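Local coordinates for protein probable enoyl-CoA hydratase/isomerase (Pseudomonas aeruginosa, PDB 7BOR) that binds coenzyme A and belongs to the crotonase-like enoyl-CoA hydratase/isomerase family, so it probably isomerises enoyl-CoA substrates, at residues 11-16 with 48-53; 94-99 with 190-195; 133-138 with 226-231. One frame throughout, in Å; residues are numbered along the deposited sequence.

In the fold
Contacts 1 and 2 are buried and share one sheet. In it, strand 50-54 of contact 1 lies directly beside strand 95-99 of contact 2. Their chemistry differs: contact 1 is led by backbone hydrogen bonds, with apolar side chains packing on both faces, while contact 2 packs helix 182-196 against a sheet face through apolar contacts, with no hydrogen bond between its segments. Contact 3 lies on the opposite side of the chain's centre, with its own centre about 30 Å from each of the others. It is partly buried, joins a loop to helix 200-233 and sits beside the bound coenzyme A. It too has no hydrogen bond between its segments.

Contact 1. Residues 11-16 with 48-53; sequences TGLLTL and VRVVLI
Gly12 and Leu13 meet Val48, Arg49 and Val50 where two parallel strands start to pair. Backbone hydrogen bonds carry the contact. Gly12 O takes two of them, from Arg49 N at 2.7 Å and from Val50 N at 3.0 Å. The Val50 donor lies nearly in line with the carbonyl, whereas the Arg49 donor is tilted 24° from its plane. The ladder then alternates as parallel strands do. Leu14 N gives to Val50 O, Leu52 N gives to Leu14 O, and Leu16 N gives to Leu52 O, each at 2.8 Å. Weaker CA-H...O contacts fill in between, such as Val51 CA to Leu14 O at 3.1 Å.

Apolar side chains pack on both faces of the pair. On the face of Leu13, Val50, Thr15 and Leu52, Leu13 has CG anti to the backbone N (chi1 167°). Its CD1 comes close to the neighbouring strand, 4.0 Å from Leu52 CB. Thr15 and Leu52 lie side by side and point the same way. On the face of Leu14, Leu16, Val51 and Ile53, Leu14 CB meets Val51 CG2, and Leu16 CD1 reaches Val51 CG1. Ahead of strand 50-54, Val48 CG1 also touches Leu14 CB at 3.8 Å.

The polar end of Arg49 leads away from the 11-16 segment, and NH1 is hydrogen-bonded to Leu198 O.

The two strands and helix 29-44 form a beta-alpha-beta unit, and the helix packs on the face of Leu14 and Leu16 through Ala38, Leu39 and Ala42. Helix 182-196 packs on the face of Leu13 and Val50 through Ala192. In the sheet, strand 5-9 runs antiparallel beside strand 13-18, and strand 95-99 runs parallel on the far side of strand 50-54.

Contact 2. Residues 94-99 with 190-195; sequences PVIAAV and DAARRF
This is helix-on-sheet packing: strand 95-99 of the six-stranded sheet and the loop residue just before it meet helix 182-196. Pro94 and Phe195 make the first part. Pro94 CB lies over the centre of one face of the Phe195 ring, 3.8 Å from the centroid and 14° off the ring normal, which is a CH-pi contact. Pro94 CG also rests on this ring, 3.9 Å from Phe195 CG.

Ile96 makes the second part. Its CG1 is anti to the carbonyl carbon (chi1 -60°), and the chain then extends to CD1 (chi2 178°). That methyl is the atom that meets the helix. It lies 3.6 Å from Ala192 N and 4.0 Å from Ala191 CB. It also touches the edge of the Phe195 ring at CE2. The small alanines let the methyl approach the helix backbone.

Val50 on strand 50-54 and Phe118 on strand 116-120 extend the apolar layer under the helix. The strand and helix segments run nearly antiparallel, at 168°. A helix lying on an apolar sheet face in this way is the layered alpha/beta packing of the crotonase fold.

Contact 3. Residues 133-138 with 226-231; sequences GLTPEF and GDIFST
Phe229 has CG anti to the backbone N (chi1 -163°), and its ring swings from helix 200-233 toward the loop of Leu134, Thr135 and Glu137. Thr135 has chi1 44°, which puts OG1 between the backbone N and the carbonyl carbon and beside the helix.

The Phe229 ring makes most of the contact. Its edge points at the backbone of Thr135. Thr135 O lies near the ring plane, 3.2 Å from Phe229 CD1 and 3.4 Å from CE1. The carbonyl oxygen therefore meets the weakly positive rim of the ring. Two side chains approach the ring obliquely: Leu134 CB is 3.9 Å from Phe229 CE1, and Glu137 CB is 4.0 Å from that atom. Leu134 CD1 reaches CZ.

A smaller touch joins Thr135 and Ile228. Their side chains cross at about a right angle, with Thr135 OG1 3.6 Å from Ile228 CG2.

Glu137 turns its carboxylate away from the helix. There OE1 is hydrogen-bonded to Thr109 OG1 of helix 106-109. Gly133 O is hydrogen-bonded to Arg232 NE, a second tie between loop and helix. Leu76 also touches Phe229.

The side chain of Leu134 comes within about 4 Å of the bound coenzyme A, and that of Phe229 lies about 6 Å from the side chain of Asn64, a CoA-binding residue. The contact thus packs the loop before helix 140-148 against the long helix 200-233 beside the CoA pocket of a crotonase-family protein.

Contact 1. Residues 11-16 with 48-53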
loop_
_atom_site.group_PDB
_atom_site.type_symbol
_atom_site.label_atom_id
_atom_site.label_comp_id
_atom_site.label_asym_id
_atom_site.label_seq_id
_atom_site.Cartn_x
_atom_site.Cartn_y
_atom_site.Cartn_z
ATOM N N THR A 11 4.104 -22.470 -2.719
ATOM C CA THR A 11 5.382 -22.985 -2.217
ATOM C C THR A 11 6.261 -21.814 -1.785
ATOM O O THR A 11 6.837 -21.120 -2.633
ATOM C CB THR A 11 6.098 -23.814 -3.288
ATOM O OG1 THR A 11 6.236 -23.048 -4.493
ATOM C CG2 THR A 11 5.360 -25.116 -3.597
ATOM N N GLY A 12 6.400 -21.621 -0.467
ATOM C CA GLY A 12 7.162 -20.511 0.094
ATOM C C GLY A 12 6.557 -19.125 -0.096
ATOM O O GLY A 12 7.073 -18.155 0.481
ATOM N N LEU A 13 5.464 -19.008 -0.847
ATOM C CA LEU A 13 4.921 -17.735 -1.289
ATOM C C LEU A 13 3.482 -17.586 -0.812
ATOM O O LEU A 13 2.607 -18.370 -1.199
ATOM C CB LEU A 13 4.988 -17.648 -2.816
ATOM C CG LEU A 13 4.181 -16.530 -3.436
ATOM C CD1 LEU A 13 4.798 -15.184 -3.059
ATOM C CD2 LEU A 13 4.130 -16.741 -4.940
ATOM N N LEU A 14 3.229 -16.559 -0.009
ATOM C CA LEU A 14 1.873 -16.223 0.412
ATOM C C LEU A 14 1.359 -15.069 -0.438
ATOM O O LEU A 14 2.017 -14.037 -0.540
ATOM C CB LEU A 14 1.839 -15.848 1.899
ATOM C CG LEU A 14 0.440 -15.447 2.372
ATOM C CD1 LEU A 14 -0.581 -16.582 2.194
ATOM C CD2 LEU A 14 0.518 -15.006 3.806
ATOM N N THR A 15 0.187 -15.243 -1.037
ATOM C CA THR A 15 -0.418 -14.245 -1.901
ATOM C C THR A 15 -1.697 -13.693 -1.279
ATOM O O THR A 15 -2.666 -14.440 -1.084
ATOM C CB THR A 15 -0.726 -14.852 -3.269
ATOM O OG1 THR A 15 0.498 -15.237 -3.899
ATOM C CG2 THR A 15 -1.454 -13.842 -4.143
ATOM N N LEU A 16 -1.707 -12.376 -1.001
ATOM C CA LEU A 16 -2.905 -11.653 -0.561
ATOM C C LEU A 16 -3.552 -10.993 -1.779
ATOM O O LEU A 16 -2.972 -10.087 -2.390
ATOM C CB LEU A 16 -2.558 -10.627 0.502
ATOM C CG LEU A 16 -1.744 -11.153 1.681
ATOM C CD1 LEU A 16 -1.411 -10.034 2.667
ATOM C CD2 LEU A 16 -2.467 -12.307 2.373
ATOM N N VAL A 48 6.745 -19.720 5.102
ATOM C CA VAL A 48 6.507 -18.582 4.221
ATOM C C VAL A 48 7.792 -17.766 4.106
ATOM O O VAL A 48 8.364 -17.318 5.110
ATOM C CB VAL A 48 5.329 -17.715 4.688
ATOM C CG1 VAL A 48 5.068 -16.630 3.656
ATOM C CG2 VAL A 48 4.080 -18.548 4.832
ATOM N N ARG A 49 8.223 -17.586 2.854
ATOM C CA ARG A 49 9.430 -16.867 2.473
ATOM C C ARG A 49 9.139 -15.497 1.876
ATOM O O ARG A 49 9.917 -14.567 2.090
ATOM C CB ARG A 49 10.225 -17.707 1.457
ATOM C CG ARG A 49 10.767 -19.012 2.056
ATOM C CD ARG A 49 12.286 -19.111 1.877
ATOM N NE ARG A 49 12.927 -17.792 1.939
ATOM C CZ ARG A 49 13.981 -17.436 1.203
ATOM N NH1 ARG A 49 14.531 -18.313 0.368
ATOM N NH2 ARG A 49 14.490 -16.202 1.303
ATOM N N VAL A 50 8.022 -15.348 1.176
ATOM C CA VAL A 50 7.707 -14.127 0.442
ATOM C C VAL A 50 6.195 -13.915 0.450
ATOM O O VAL A 50 5.416 -14.866 0.296
ATOM C CB VAL A 50 8.244 -14.201 -1.005
ATOM C CG1 VAL A 50 7.942 -12.929 -1.768
ATOM C CG2 VAL A 50 9.753 -14.486 -1.005
ATOM N N VAL A 51 5.781 -12.648 0.578
ATOM C CA VAL A 51 4.389 -12.271 0.384
ATOM C C VAL A 51 4.249 -11.460 -0.893
ATOM O O VAL A 51 5.044 -10.550 -1.158
ATOM C CB VAL A 51 3.848 -11.487 1.599
ATOM C CG1 VAL A 51 2.485 -10.827 1.262
ATOM C CG2 VAL A 51 3.741 -12.411 2.821
ATOM N N LEU A 52 3.192 -11.757 -1.645
ATOM C CA LEU A 52 2.780 -10.986 -2.799
ATOM C C LEU A 52 1.415 -10.343 -2.551
ATOM O O LEU A 52 0.471 -11.015 -2.112
ATOM C CB LEU A 52 2.747 -11.903 -4.016
ATOM C CG LEU A 52 2.683 -11.250 -5.372
ATOM C CD1 LEU A 52 3.446 -12.162 -6.332
ATOM C CD2 LEU A 52 1.251 -11.108 -5.732
ATOM N N ILE A 53 1.290 -9.059 -2.875
ATOM C CA ILE A 53 0.009 -8.360 -2.754
ATOM C C ILE A 53 -0.457 -7.926 -4.126
ATOM O O ILE A 53 0.301 -7.293 -4.870
ATOM C CB ILE A 53 0.107 -7.125 -1.844
ATOM C CG1 ILE A 53 0.586 -7.493 -0.466
ATOM C CG2 ILE A 53 -1.264 -6.473 -1.634
ATOM C CD1 ILE A 53 0.830 -6.300 0.438
#

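Contact 2. Residues 94-99 with 190-195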
loop_
_atom_site.group_PDB
_atom_site.type_symbol
_atom_site.label_atom_id
_atom_site.label_comp_id
_atom_site.label_asym_id
_atom_site.label_seq_id
_atom_site.Cartn_x
_atom_site.Cartn_y
_atom_site.Cartn_z
ATOM N N PRO A 94 10.401 -10.558 2.607
ATOM C CA PRO A 94 10.123 -9.861 1.347
ATOM C C PRO A 94 8.635 -9.703 1.059
ATOM O O PRO A 94 7.860 -10.665 1.087
ATOM C CB PRO A 94 10.822 -10.720 0.289
ATOM C CG PRO A 94 11.956 -11.320 0.969
ATOM C CD PRO A 94 11.478 -11.568 2.423
ATOM N N VAL A 95 8.242 -8.473 0.732
ATOM C CA VAL A 95 6.886 -8.190 0.297
ATOM C C VAL A 95 6.940 -7.598 -1.113
ATOM O O VAL A 95 7.655 -6.618 -1.330
ATOM C CB VAL A 95 6.180 -7.198 1.235
ATOM C CG1 VAL A 95 4.758 -7.151 0.857
ATOM C CG2 VAL A 95 6.358 -7.575 2.644
ATOM N N ILE A 96 6.135 -8.149 -2.029
ATOM C CA ILE A 96 6.079 -7.743 -3.442
ATOM C C ILE A 96 4.661 -7.320 -3.800
ATOM O O ILE A 96 3.709 -8.066 -3.563
ATOM C CB ILE A 96 6.549 -8.878 -4.363
ATOM C CG1 ILE A 96 7.983 -9.238 -4.002
ATOM C CG2 ILE A 96 6.444 -8.521 -5.806
ATOM C CD1 ILE A 96 8.548 -10.397 -4.812
ATOM N N ALA A 97 4.529 -6.149 -4.420
ATOM C CA ALA A 97 3.268 -5.685 -4.970
ATOM C C ALA A 97 3.219 -5.889 -6.475
ATOM O O ALA A 97 4.215 -5.709 -7.169
ATOM C CB ALA A 97 3.037 -4.196 -4.695
ATOM N N ALA A 98 2.019 -6.214 -6.962
ATOM C CA ALA A 98 1.709 -6.408 -8.380
ATOM C C ALA A 98 0.462 -5.596 -8.680
ATOM O O ALA A 98 -0.647 -5.968 -8.275
ATOM C CB ALA A 98 1.465 -7.874 -8.705
ATOM N N VAL A 99 0.630 -4.517 -9.420
ATOM C CA VAL A 99 -0.353 -3.449 -9.472
ATOM C C VAL A 99 -0.861 -3.316 -10.888
ATOM O O VAL A 99 -0.073 -3.092 -11.808
ATOM C CB VAL A 99 0.247 -2.108 -8.988
ATOM C CG1 VAL A 99 -0.818 -0.999 -9.048
ATOM C CG2 VAL A 99 0.849 -2.252 -7.577
ATOM N N ASP A 190 7.771 -14.348 -10.472
ATOM C CA ASP A 190 9.149 -14.760 -10.774
ATOM C C ASP A 190 10.140 -14.100 -9.839
ATOM O O ASP A 190 11.086 -14.742 -9.370
ATOM C CB ASP A 190 9.491 -14.429 -12.230
ATOM C CG ASP A 190 8.819 -15.382 -13.209
ATOM O OD1 ASP A 190 8.530 -16.520 -12.822
ATOM O OD2 ASP A 190 8.588 -15.015 -14.350
ATOM N N ALA A 191 9.921 -12.823 -9.527
ATOM C CA ALA A 191 10.740 -12.171 -8.518
ATOM C C ALA A 191 10.657 -12.902 -7.195
ATOM O O ALA A 191 11.674 -13.075 -6.523
ATOM C CB ALA A 191 10.313 -10.708 -8.358
ATOM N N ALA A 192 9.443 -13.306 -6.775
ATOM C CA ALA A 192 9.313 -14.083 -5.542
ATOM C C ALA A 192 10.144 -15.351 -5.630
ATOM O O ALA A 192 10.857 -15.703 -4.688
ATOM C CB ALA A 192 7.846 -14.420 -5.263
ATOM N N ARG A 193 10.098 -16.029 -6.783
ATOM C CA ARG A 193 10.872 -17.254 -6.965
ATOM C C ARG A 193 12.372 -16.989 -6.882
ATOM O O ARG A 193 13.131 -17.849 -6.421
ATOM C CB ARG A 193 10.476 -17.903 -8.304
ATOM C CG ARG A 193 9.010 -18.344 -8.399
ATOM C CD ARG A 193 8.623 -19.022 -9.766
ATOM N NE ARG A 193 7.172 -19.247 -9.921
ATOM C CZ ARG A 193 6.385 -18.639 -10.826
ATOM N NH1 ARG A 193 5.071 -18.914 -10.894
ATOM N NH2 ARG A 193 6.885 -17.757 -11.682
ATOM N N ARG A 194 12.825 -15.792 -7.256
ATOM C CA ARG A 194 14.245 -15.487 -7.114
ATOM C C ARG A 194 14.634 -15.436 -5.647
ATOM O O ARG A 194 15.733 -15.882 -5.274
ATOM C CB ARG A 194 14.592 -14.163 -7.796
ATOM C CG ARG A 194 14.288 -14.096 -9.282
ATOM C CD ARG A 194 14.709 -12.712 -9.864
ATOM N NE ARG A 194 16.097 -12.363 -9.518
ATOM C CZ ARG A 194 16.761 -11.324 -10.031
ATOM N NH1 ARG A 194 16.152 -10.531 -10.903
ATOM N NH2 ARG A 194 18.024 -11.074 -9.677
ATOM N N PHE A 195 13.747 -14.878 -4.799
ATOM C CA PHE A 195 14.032 -14.775 -3.370
ATOM C C PHE A 195 14.183 -16.166 -2.769
ATOM O O PHE A 195 15.054 -16.398 -1.921
ATOM C CB PHE A 195 12.925 -13.996 -2.623
ATOM C CG PHE A 195 13.122 -12.484 -2.597
ATOM C CD1 PHE A 195 14.272 -11.910 -2.053
ATOM C CD2 PHE A 195 12.150 -11.632 -3.160
ATOM C CE1 PHE A 195 14.452 -10.493 -2.073
ATOM C CE2 PHE A 195 12.316 -10.244 -3.166
ATOM C CZ PHE A 195 13.468 -9.674 -2.649
#

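Contact 3. Residues 133-138 with 226-231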
loop_
_atom_site.group_PDB
_atom_site.type_symbol
_atom_site.label_atom_id
_atom_site.label_comp_id
_atom_site.label_asym_id
_atom_site.label_seq_id
_atom_site.Cartn_x
_atom_site.Cartn_y
_atom_site.Cartn_z
ATOM N N GLY A 133 -9.867 16.963 1.374
ATOM C CA GLY A 133 -9.679 17.649 2.634
ATOM C C GLY A 133 -8.853 16.889 3.636
ATOM O O GLY A 133 -8.893 17.199 4.831
ATOM N N LEU A 134 -8.050 15.943 3.170
ATOM C CA LEU A 134 -7.217 15.123 4.015
ATOM C C LEU A 134 -5.744 15.445 3.767
ATOM O O LEU A 134 -5.403 16.321 2.981
ATOM C CB LEU A 134 -7.559 13.651 3.777
ATOM C CG LEU A 134 -9.021 13.296 4.129
ATOM C CD1 LEU A 134 -9.410 11.906 3.610
ATOM C CD2 LEU A 134 -9.246 13.376 5.632
ATOM N N THR A 135 -4.874 14.697 4.423
ATOM C CA THR A 135 -3.446 14.989 4.436
ATOM C C THR A 135 -2.682 13.675 4.228
ATOM O O THR A 135 -3.282 12.590 4.226
ATOM C CB THR A 135 -3.050 15.664 5.758
ATOM O OG1 THR A 135 -3.686 14.973 6.837
ATOM C CG2 THR A 135 -3.448 17.118 5.775
ATOM N N PRO A 136 -1.357 13.723 4.051
ATOM C CA PRO A 136 -0.618 12.497 3.738
ATOM C C PRO A 136 -0.665 11.472 4.860
ATOM O O PRO A 136 -0.735 11.802 6.050
ATOM C CB PRO A 136 0.826 12.971 3.507
ATOM C CG PRO A 136 0.709 14.454 3.254
ATOM C CD PRO A 136 -0.508 14.909 4.055
ATOM N N GLU A 137 -0.502 10.212 4.462
ATOM C CA GLU A 137 -0.670 9.058 5.338
ATOM C C GLU A 137 0.404 8.028 4.992
ATOM O O GLU A 137 1.146 8.172 3.995
ATOM C CB GLU A 137 -2.143 8.617 5.207
ATOM C CG GLU A 137 -2.424 7.215 5.168
ATOM C CD GLU A 137 -2.192 6.624 3.823
ATOM O OE1 GLU A 137 -1.317 7.126 3.080
ATOM O OE2 GLU A 137 -2.873 5.618 3.553
ATOM N N PHE A 138 0.555 7.052 5.907
ATOM C CA PHE A 138 1.492 5.920 5.809
ATOM C C PHE A 138 2.964 6.375 5.622
ATOM O O PHE A 138 3.799 5.659 5.054
ATOM C CB PHE A 138 1.028 4.966 4.697
ATOM C CG PHE A 138 1.303 3.483 4.968
ATOM C CD1 PHE A 138 2.156 3.079 5.978
ATOM C CD2 PHE A 138 0.711 2.517 4.190
ATOM C CE1 PHE A 138 2.402 1.759 6.190
ATOM C CE2 PHE A 138 0.957 1.192 4.418
ATOM C CZ PHE A 138 1.793 0.814 5.375
ATOM N N GLY A 226 -1.053 10.496 11.449
ATOM C CA GLY A 226 -2.294 9.829 11.781
ATOM C C GLY A 226 -3.170 10.671 12.678
ATOM O O GLY A 226 -4.396 10.614 12.571
ATOM N N ASP A 227 -2.555 11.466 13.550
ATOM C CA ASP A 227 -3.308 12.381 14.408
ATOM C C ASP A 227 -3.929 13.497 13.575
ATOM O O ASP A 227 -5.134 13.756 13.675
ATOM C CB ASP A 227 -2.399 12.952 15.517
ATOM C CG ASP A 227 -2.120 11.935 16.666
ATOM O OD1 ASP A 227 -3.025 11.160 17.102
ATOM O OD2 ASP A 227 -0.963 11.920 17.149
ATOM N N ILE A 228 -3.127 14.138 12.703
ATOM C CA ILE A 228 -3.680 15.106 11.754
ATOM C C ILE A 228 -4.808 14.482 10.935
ATOM O O ILE A 228 -5.876 15.079 10.777
ATOM C CB ILE A 228 -2.581 15.673 10.837
ATOM C CG1 ILE A 228 -1.390 16.217 11.662
ATOM C CG2 ILE A 228 -3.171 16.764 9.923
ATOM C CD1 ILE A 228 -1.680 17.481 12.477
ATOM N N PHE A 229 -4.585 13.274 10.397
ATOM C CA PHE A 229 -5.539 12.642 9.483
ATOM C C PHE A 229 -6.847 12.326 10.193
ATOM O O PHE A 229 -7.949 12.541 9.658
ATOM C CB PHE A 229 -4.931 11.337 8.952
ATOM C CG PHE A 229 -5.597 10.772 7.722
ATOM C CD1 PHE A 229 -5.126 11.096 6.441
ATOM C CD2 PHE A 229 -6.610 9.833 7.830
ATOM C CE1 PHE A 229 -5.704 10.528 5.327
ATOM C CE2 PHE A 229 -7.185 9.265 6.706
ATOM C CZ PHE A 229 -6.745 9.622 5.469
ATOM N N SER A 230 -6.728 11.714 11.367
ATOM C CA SER A 230 -7.893 11.420 12.180
ATOM C C SER A 230 -8.671 12.694 12.494
ATOM O O SER A 230 -9.894 12.743 12.362
ATOM C CB SER A 230 -7.425 10.712 13.457
ATOM O OG SER A 230 -8.545 10.431 14.273
ATOM N N THR A 231 -7.975 13.752 12.880
ATOM C CA THR A 231 -8.699 14.977 13.183
ATOM C C THR A 231 -9.434 15.480 11.946
ATOM O O THR A 231 -10.616 15.861 12.021
ATOM C CB THR A 231 -7.742 16.036 13.714
ATOM O OG1 THR A 231 -7.198 15.590 14.957
ATOM C CG2 THR A 231 -8.466 17.381 13.920
#